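Local coordinates for GNA33 (Neisseria gonorrhoeae FA 1090, PDB 2G5D), which probably cleaves the beta-1,4 linkage between N-acetylmuramic acid and N-acetylglucosamine in peptidoglycan, leaving a 1,6-anhydro bond on the muramic acid, at residues Lys199-Arg213 with Ile258-Ser270. Residues are numbered along the deposited sequence; the frame is centred on the assembly and turned at random.
Sequences KGRFEGSRFLPYHTR and IGYADKNEHPYVS
The backbones of K199 and N264 come within 5.8 Å, CA to CA, where the loop after strand 255-263 passes the open end of the hairpin formed by 199-203 and 206-209; all hydrogen bonds between the two segments use side chains. Leaving the hairpin, the chain offers two successive carbonyls. Y210 O takes NE2 of H266 at 2.8 Å, a bond tilted 20° out of the imidazole plane. H211 O receives N264 ND2, also at 2.8 Å, on a lone pair in the carbonyl plane. The carboxamide is gripped at both ends, since ND2 also reaches P310 O and OD1 accepts from Y312 N. T212 sets its methyl CG2 over the centre of the H266 ring, 3.8 Å from the centroid, a CH-pi contact, while P209 CB lies obliquely to the ring. On the incoming strand, CG of K199, set beside the backbone N (chi1 -37°), packs on E265 CG at 3.5 Å; the bend at chi2 (-75°) then turns the chain so that NZ reaches D262. There it forms a salt bridge, 3.0 Å to the syn lone pair of OD2; the same oxygen accepts from K263 N on its anti side, well out of the carboxylate plane, which steadies the carboxylate, and S149 OG also bonds NZ. The contact joins the hairpin's small five-stranded sheet to strand 255-263, which carries a classic beta bulge at A261 and D262 against antiparallel strand 313-317, within the MltA-specific insert.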
loop_
_atom_site.group_PDB
_atom_site.type_symbol
_atom_site.label_atom_id
_atom_site.label_comp_id
_atom_site.label_asym_id
_atom_site.label_seq_id
_atom_site.Cartn_x
_atom_site.Cartn_y
_atom_site.Cartn_z
ATOM N N LYS A 199 4.440 -13.644 15.118
ATOM C CA LYS A 199 3.908 -14.745 14.317
ATOM C C LYS A 199 4.734 -16.024 14.528
ATOM O O LYS A 199 5.964 -16.008 14.404
ATOM C CB LYS A 199 3.868 -14.371 12.824
ATOM C CG LYS A 199 3.492 -12.921 12.526
ATOM C CD LYS A 199 2.011 -12.643 12.725
ATOM C CE LYS A 199 1.707 -11.169 12.542
ATOM N NZ LYS A 199 0.254 -10.899 12.376
ATOM N N GLY A 200 4.053 -17.123 14.844
ATOM C CA GLY A 200 4.732 -18.389 15.100
ATOM C C GLY A 200 3.858 -19.624 15.002
ATOM O O GLY A 200 2.746 -19.576 14.465
ATOM N N ARG A 201 4.381 -20.734 15.519
ATOM C CA ARG A 201 3.703 -22.032 15.492
ATOM C C ARG A 201 4.109 -22.870 16.703
ATOM O O ARG A 201 5.240 -22.764 17.182
ATOM C CB ARG A 201 4.032 -22.791 14.201
ATOM C CG ARG A 201 5.527 -22.922 13.916
ATOM C CD ARG A 201 5.826 -23.866 12.770
ATOM N NE ARG A 201 7.206 -24.337 12.850
ATOM C CZ ARG A 201 7.577 -25.502 13.369
ATOM N NH1 ARG A 201 6.675 -26.352 13.839
ATOM N NH2 ARG A 201 8.860 -25.823 13.411
ATOM N N PHE A 202 3.185 -23.703 17.182
ATOM C CA PHE A 202 3.459 -24.631 18.283
ATOM C C PHE A 202 4.317 -25.796 17.790
ATOM O O PHE A 202 4.083 -26.337 16.706
ATOM C CB PHE A 202 2.162 -25.176 18.896
ATOM C CG PHE A 202 1.185 -24.110 19.336
ATOM C CD1 PHE A 202 -0.064 -24.001 18.725
ATOM C CD2 PHE A 202 1.505 -23.225 20.364
ATOM C CE1 PHE A 202 -0.983 -23.019 19.131
ATOM C CE2 PHE A 202 0.599 -22.248 20.777
ATOM C CZ PHE A 202 -0.646 -22.141 20.154
ATOM N N GLU A 203 5.312 -26.168 18.590
ATOM C CA GLU A 203 6.209 -27.284 18.281
ATOM C C GLU A 203 6.844 -27.749 19.582
ATOM O O GLU A 203 7.661 -27.032 20.172
ATOM C CB GLU A 203 7.279 -26.862 17.261
ATOM C CG GLU A 203 8.357 -27.912 16.962
ATOM C CD GLU A 203 7.901 -28.996 15.993
ATOM O OE1 GLU A 203 7.155 -28.692 15.034
ATOM O OE2 GLU A 203 8.314 -30.159 16.180
ATOM N N GLY A 204 6.462 -28.948 20.020
ATOM C CA GLY A 204 6.859 -29.470 21.324
ATOM C C GLY A 204 6.030 -28.778 22.385
ATOM O O GLY A 204 4.799 -28.817 22.339
ATOM N N SER A 205 6.704 -28.148 23.343
ATOM C CA SER A 205 6.045 -27.235 24.275
ATOM C C SER A 205 6.611 -25.830 24.068
ATOM O O SER A 205 6.820 -25.075 25.021
ATOM C CB SER A 205 6.207 -27.701 25.729
ATOM O OG SER A 205 7.492 -27.385 26.235
ATOM N N ARG A 206 6.855 -25.490 22.807
ATOM C CA ARG A 206 7.418 -24.193 22.449
ATOM C C ARG A 206 6.561 -23.439 21.438
ATOM O O ARG A 206 5.772 -24.038 20.703
ATOM C CB ARG A 206 8.828 -24.361 21.884
ATOM C CG ARG A 206 9.886 -24.827 22.880
ATOM C CD ARG A 206 11.245 -24.776 22.206
ATOM N NE ARG A 206 12.354 -24.891 23.146
ATOM C CZ ARG A 206 13.569 -24.396 22.929
ATOM N NH1 ARG A 206 13.828 -23.727 21.808
ATOM N NH2 ARG A 206 14.524 -24.558 23.839
ATOM N N PHE A 207 6.730 -22.119 21.424
ATOM C CA PHE A 207 6.197 -21.246 20.382
ATOM C C PHE A 207 7.402 -20.604 19.695
ATOM O O PHE A 207 8.111 -19.790 20.294
ATOM C CB PHE A 207 5.276 -20.187 20.996
ATOM C CG PHE A 207 4.338 -19.540 20.009
ATOM C CD1 PHE A 207 4.624 -18.281 19.473
ATOM C CD2 PHE A 207 3.163 -20.181 19.623
ATOM C CE1 PHE A 207 3.764 -17.675 18.570
ATOM C CE2 PHE A 207 2.292 -19.581 18.715
ATOM C CZ PHE A 207 2.597 -18.325 18.188
ATOM N N LEU A 208 7.643 -21.010 18.452
ATOM C CA LEU A 208 8.835 -20.616 17.702
ATOM C C LEU A 208 8.464 -19.677 16.561
ATOM O O LEU A 208 7.362 -19.795 16.016
ATOM C CB LEU A 208 9.513 -21.850 17.100
ATOM C CG LEU A 208 9.577 -23.154 17.897
ATOM C CD1 LEU A 208 9.762 -24.320 16.945
ATOM C CD2 LEU A 208 10.689 -23.098 18.935
ATOM N N PRO A 209 9.381 -18.756 16.182
ATOM C CA PRO A 209 9.178 -17.917 14.994
ATOM C C PRO A 209 8.689 -18.749 13.808
ATOM O O PRO A 209 9.105 -19.899 13.660
ATOM C CB PRO A 209 10.580 -17.366 14.717
ATOM C CG PRO A 209 11.200 -17.277 16.062
ATOM C CD PRO A 209 10.652 -18.434 16.864
ATOM N N TYR A 210 7.788 -18.191 12.998
ATOM C CA TYR A 210 7.302 -18.901 11.829
ATOM C C TYR A 210 8.401 -19.017 10.767
ATOM O O TYR A 210 9.438 -18.342 10.854
ATOM C CB TYR A 210 6.007 -18.287 11.245
ATOM C CG TYR A 210 5.200 -19.332 10.512
ATOM C CD1 TYR A 210 5.193 -19.397 9.113
ATOM C CD2 TYR A 210 4.506 -20.315 11.222
ATOM C CE1 TYR A 210 4.486 -20.401 8.445
ATOM C CE2 TYR A 210 3.803 -21.308 10.574
ATOM C CZ TYR A 210 3.795 -21.347 9.184
ATOM O OH TYR A 210 3.101 -22.351 8.555
ATOM N N HIS A 211 8.176 -19.896 9.794
ATOM C CA HIS A 211 9.126 -20.179 8.718
ATOM C C HIS A 211 9.523 -18.926 7.920
ATOM O O HIS A 211 8.724 -18.010 7.728
ATOM C CB HIS A 211 8.544 -21.239 7.782
ATOM C CG HIS A 211 8.289 -22.560 8.440
ATOM N ND1 HIS A 211 9.305 -23.408 8.825
ATOM C CD2 HIS A 211 7.132 -23.191 8.756
ATOM C CE1 HIS A 211 8.787 -24.499 9.358
ATOM N NE2 HIS A 211 7.471 -24.393 9.330
ATOM N N THR A 212 10.779 -18.910 7.479
ATOM C CA THR A 212 11.355 -17.808 6.708
ATOM C C THR A 212 11.143 -18.095 5.232
ATOM O O THR A 212 10.839 -19.235 4.868
ATOM C CB THR A 212 12.874 -17.686 6.957
ATOM O OG1 THR A 212 13.492 -18.948 6.689
ATOM C CG2 THR A 212 13.179 -17.267 8.386
ATOM N N ARG A 213 11.306 -17.067 4.391
ATOM C CA ARG A 213 11.184 -17.222 2.932
ATOM C C ARG A 213 12.019 -18.378 2.387
ATOM O O ARG A 213 11.525 -19.172 1.598
ATOM C CB ARG A 213 11.563 -15.936 2.192
ATOM C CG ARG A 213 11.417 -16.037 0.678
ATOM C CD ARG A 213 11.692 -14.721 -0.007
ATOM N NE ARG A 213 10.687 -13.712 0.310
ATOM C CZ ARG A 213 9.516 -13.558 -0.319
ATOM N NH1 ARG A 213 9.162 -14.334 -1.341
ATOM N NH2 ARG A 213 8.703 -12.599 0.077
ATOM N N ILE A 258 -5.487 -11.676 -5.994
ATOM C CA ILE A 258 -4.764 -12.090 -4.803
ATOM C C ILE A 258 -4.456 -10.850 -3.947
ATOM O O ILE A 258 -3.844 -9.885 -4.420
ATOM C CB ILE A 258 -3.456 -12.881 -5.196
ATOM C CG1 ILE A 258 -3.773 -14.097 -6.079
ATOM C CG2 ILE A 258 -2.703 -13.356 -3.988
ATOM C CD1 ILE A 258 -4.765 -15.092 -5.454
ATOM N N GLY A 259 -4.905 -10.876 -2.695
ATOM C CA GLY A 259 -4.719 -9.748 -1.786
ATOM C C GLY A 259 -3.901 -10.124 -0.568
ATOM O O GLY A 259 -3.824 -11.294 -0.213
ATOM N N TYR A 260 -3.285 -9.125 0.061
ATOM C CA TYR A 260 -2.589 -9.295 1.329
ATOM C C TYR A 260 -3.500 -9.844 2.437
ATOM O O TYR A 260 -4.592 -9.332 2.659
ATOM C CB TYR A 260 -2.001 -7.944 1.770
ATOM C CG TYR A 260 -1.286 -7.983 3.092
ATOM C CD1 TYR A 260 0.064 -8.317 3.169
ATOM C CD2 TYR A 260 -1.965 -7.698 4.276
ATOM C CE1 TYR A 260 0.722 -8.354 4.391
ATOM C CE2 TYR A 260 -1.322 -7.738 5.498
ATOM C CZ TYR A 260 0.019 -8.060 5.551
ATOM O OH TYR A 260 0.646 -8.088 6.769
ATOM N N ALA A 261 -3.032 -10.873 3.143
ATOM C CA ALA A 261 -3.753 -11.382 4.317
ATOM C C ALA A 261 -2.925 -11.179 5.589
ATOM O O ALA A 261 -3.410 -10.597 6.564
ATOM C CB ALA A 261 -4.125 -12.855 4.136
ATOM N N ASP A 262 -1.678 -11.659 5.564
ATOM C CA ASP A 262 -0.746 -11.521 6.694
ATOM C C ASP A 262 0.705 -11.690 6.207
ATOM O O ASP A 262 0.953 -11.747 4.997
ATOM C CB ASP A 262 -1.088 -12.528 7.812
ATOM C CG ASP A 262 -0.788 -11.993 9.221
ATOM O OD1 ASP A 262 -1.427 -12.478 10.187
ATOM O OD2 ASP A 262 0.078 -11.099 9.378
ATOM N N LYS A 263 1.650 -11.724 7.151
ATOM C CA LYS A 263 3.066 -11.963 6.868
ATOM C C LYS A 263 3.764 -12.622 8.061
ATOM O O LYS A 263 3.203 -12.683 9.156
ATOM C CB LYS A 263 3.788 -10.671 6.441
ATOM C CG LYS A 263 3.750 -9.517 7.435
ATOM C CD LYS A 263 4.525 -8.313 6.887
ATOM C CE LYS A 263 4.173 -7.035 7.638
ATOM N NZ LYS A 263 4.942 -5.890 7.089
ATOM N N ASN A 264 4.987 -13.109 7.850
ATOM C CA ASN A 264 5.715 -13.826 8.910
ATOM C C ASN A 264 6.518 -12.941 9.870
ATOM O O ASN A 264 7.086 -13.448 10.846
ATOM C CB ASN A 264 6.590 -14.949 8.325
ATOM C CG ASN A 264 7.679 -14.439 7.385
ATOM O OD1 ASN A 264 7.789 -13.244 7.098
ATOM N ND2 ASN A 264 8.478 -15.366 6.885
ATOM N N GLU A 265 6.547 -11.633 9.585
ATOM C CA GLU A 265 7.218 -10.616 10.405
ATOM C C GLU A 265 8.748 -10.700 10.459
ATOM O O GLU A 265 9.384 -9.998 11.254
ATOM C CB GLU A 265 6.608 -10.522 11.823
ATOM C CG GLU A 265 5.202 -9.924 11.861
ATOM C CD GLU A 265 5.175 -8.424 11.619
ATOM O OE1 GLU A 265 6.245 -7.786 11.724
ATOM O OE2 GLU A 265 4.077 -7.884 11.334
ATOM N N HIS A 266 9.341 -11.544 9.620
ATOM C CA HIS A 266 10.791 -11.555 9.471
ATOM C C HIS A 266 11.191 -10.339 8.635
ATOM O O HIS A 266 10.397 -9.872 7.814
ATOM C CB HIS A 266 11.282 -12.873 8.862
ATOM C CG HIS A 266 11.152 -14.042 9.786
ATOM N ND1 HIS A 266 12.085 -14.326 10.762
ATOM C CD2 HIS A 266 10.194 -14.995 9.891
ATOM C CE1 HIS A 266 11.708 -15.407 11.424
ATOM N NE2 HIS A 266 10.562 -15.829 10.916
ATOM N N PRO A 267 12.394 -9.788 8.875
ATOM C CA PRO A 267 12.797 -8.520 8.249
ATOM C C PRO A 267 12.790 -8.520 6.726
ATOM O O PRO A 267 13.171 -9.512 6.093
ATOM C CB PRO A 267 14.228 -8.313 8.765
ATOM C CG PRO A 267 14.670 -9.680 9.193
ATOM C CD PRO A 267 13.446 -10.293 9.772
ATOM N N TYR A 268 12.362 -7.406 6.145
ATOM C CA TYR A 268 12.514 -7.200 4.715
ATOM C C TYR A 268 13.981 -6.898 4.392
ATOM O O TYR A 268 14.603 -6.046 5.029
ATOM C CB TYR A 268 11.597 -6.072 4.210
ATOM C CG TYR A 268 12.013 -5.530 2.856
ATOM C CD1 TYR A 268 12.773 -4.361 2.763
ATOM C CD2 TYR A 268 11.688 -6.208 1.670
ATOM C CE1 TYR A 268 13.189 -3.864 1.534
ATOM C CE2 TYR A 268 12.099 -5.718 0.427
ATOM C CZ TYR A 268 12.848 -4.543 0.373
ATOM O OH TYR A 268 13.263 -4.029 -0.834
ATOM N N VAL A 269 14.530 -7.615 3.410
ATOM C CA VAL A 269 15.849 -7.307 2.862
ATOM C C VAL A 269 15.735 -7.126 1.349
ATOM O O VAL A 269 15.123 -7.948 0.666
ATOM C CB VAL A 269 16.894 -8.412 3.200
ATOM C CG1 VAL A 269 18.211 -8.175 2.456
ATOM C CG2 VAL A 269 17.131 -8.490 4.704
ATOM N N SER A 270 16.310 -6.042 0.831
ATOM C CA SER A 270 16.386 -5.842 -0.616
ATOM C C SER A 270 17.349 -6.839 -1.292
ATOM O O SER A 270 18.555 -6.825 -1.046
ATOM C CB SER A 270 16.804 -4.410 -0.949
ATOM O OG SER A 270 16.765 -4.197 -2.346
#